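Local coordinates for protein Pro-Pro endopeptidase (Paenibacillus alvei, PDB 6FPC) that cleaves peptide bonds between two prolines as a secreted zinc-dependent endopeptidase, cutting a cell-surface protein and so possibly regulating bacterial adhesion, at residues 76-79 with 80-83. Sequence-based numbering, arbitrary orientation.
Sequences GLTW and DDVP
Trp79 and Val82 sit one 3-10 turn apart with their side chains running alongside each other in the same direction. The valine meets the six-membered part of the indole obliquely: CG2 of Val82 lies 3.8 Å from CE3 of Trp79, and CG1 comes within 4.0 Å of CZ3 of Trp79. In the backbone of the same turn, N of Val82 donates to O of Trp79 at 3.0 Å, while N of Asp81 bonds O of Thr78; these two successive i-to-i+3 bonds define the short turn.

The two aspartates tie the turn back to Thr78. Its OG1, set between its own N and carbonyl carbon (chi1 60°), donates to OD2 of Asp80 at 2.7 Å, approaching on the anti side and close to the carboxylate plane. OD2 of Asp80 also accepts from N of Gly66, so two donors grip it. Asp81 reaches back to the backbone instead: its OD2 takes the N-H of Thr78 at 3.1 Å, nearly straight (167°) but from above the carboxylate plane. The Leu77 side chain passes it in the opposite sense, CD1 lying 3.6 Å from CB of Asp81.

This surface loop links strand 47-51 to edge strand 84-86, which leads into the specificity-determining residues 86-89. The indole rests on Leu64 and Pro69, and the Val82 side chain lies about 6 Å from that of Glu112, the predicted proton acceptor on helix 108-121, without touching it.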
loop_
_atom_site.group_PDB
_atom_site.type_symbol
_atom_site.label_atom_id
_atom_site.label_comp_id
_atom_site.label_asym_id
_atom_site.label_seq_id
_atom_site.Cartn_x
_atom_site.Cartn_y
_atom_site.Cartn_z
ATOM N N GLY A 76 19.814 11.083 6.928
ATOM C CA GLY A 76 19.983 11.643 5.593
ATOM C C GLY A 76 18.816 11.352 4.673
ATOM O O GLY A 76 18.822 11.763 3.516
ATOM N N LEU A 77 17.777 10.701 5.188
ATOM C CA LEU A 77 16.614 10.398 4.372
ATOM C C LEU A 77 15.652 11.587 4.285
ATOM O O LEU A 77 15.403 12.262 5.284
ATOM C CB LEU A 77 15.864 9.194 4.965
ATOM C CG LEU A 77 14.835 8.538 4.038
ATOM C CD1 LEU A 77 15.483 7.386 3.245
ATOM C CD2 LEU A 77 13.646 8.018 4.845
ATOM N N THR A 78 15.089 11.811 3.095
ATOM C CA THR A 78 14.022 12.812 2.883
ATOM C C THR A 78 12.913 12.086 2.127
ATOM O O THR A 78 13.166 11.005 1.599
ATOM C CB THR A 78 14.505 14.078 2.155
ATOM O OG1 THR A 78 15.023 13.704 0.880
ATOM C CG2 THR A 78 15.547 14.884 2.958
ATOM N N TRP A 79 11.727 12.710 1.985
ATOM C CA TRP A 79 10.599 12.158 1.222
ATOM C C TRP A 79 10.964 11.857 -0.262
ATOM O O TRP A 79 10.364 10.993 -0.899
ATOM C CB TRP A 79 9.398 13.087 1.313
ATOM C CG TRP A 79 8.626 12.948 2.591
ATOM C CD1 TRP A 79 8.677 13.771 3.672
ATOM C CD2 TRP A 79 7.727 11.879 2.944
ATOM N NE1 TRP A 79 7.852 13.304 4.669
ATOM C CE2 TRP A 79 7.283 12.123 4.265
ATOM C CE3 TRP A 79 7.328 10.691 2.304
ATOM C CZ2 TRP A 79 6.390 11.265 4.933
ATOM C CZ3 TRP A 79 6.413 9.859 2.943
ATOM C CH2 TRP A 79 6.017 10.107 4.278
ATOM N N ASP A 80 11.969 12.547 -0.780
ATOM C CA ASP A 80 12.495 12.352 -2.141
ATOM C C ASP A 80 12.942 10.898 -2.345
ATOM O O ASP A 80 12.876 10.399 -3.455
ATOM C CB ASP A 80 13.704 13.269 -2.363
ATOM C CG ASP A 80 13.414 14.711 -2.021
ATOM O OD1 ASP A 80 13.057 15.469 -2.933
ATOM O OD2 ASP A 80 13.522 15.074 -0.825
ATOM N N ASP A 81 13.387 10.228 -1.277
ATOM C CA ASP A 81 13.884 8.830 -1.295
ATOM C C ASP A 81 12.793 7.788 -1.131
ATOM O O ASP A 81 13.081 6.596 -1.247
ATOM C CB ASP A 81 14.839 8.618 -0.121
ATOM C CG ASP A 81 16.038 9.541 -0.119
ATOM O OD1 ASP A 81 16.596 9.795 -1.215
ATOM O OD2 ASP A 81 16.405 10.029 0.974
ATOM N N VAL A 82 11.588 8.215 -0.744
ATOM C CA VAL A 82 10.488 7.312 -0.418
ATOM C C VAL A 82 9.766 6.871 -1.723
ATOM O O VAL A 82 9.287 7.726 -2.457
ATOM C CB VAL A 82 9.528 7.924 0.641
ATOM C CG1 VAL A 82 8.350 6.984 0.921
ATOM C CG2 VAL A 82 10.270 8.251 1.949
ATOM N N PRO A 83 9.683 5.550 -2.009
ATOM C CA PRO A 83 9.137 5.112 -3.307
ATOM C C PRO A 83 7.609 5.111 -3.437
ATOM O O PRO A 83 7.095 4.961 -4.542
ATOM C CB PRO A 83 9.719 3.699 -3.470
ATOM C CG PRO A 83 9.838 3.184 -2.033
ATOM C CD PRO A 83 10.249 4.415 -1.241
#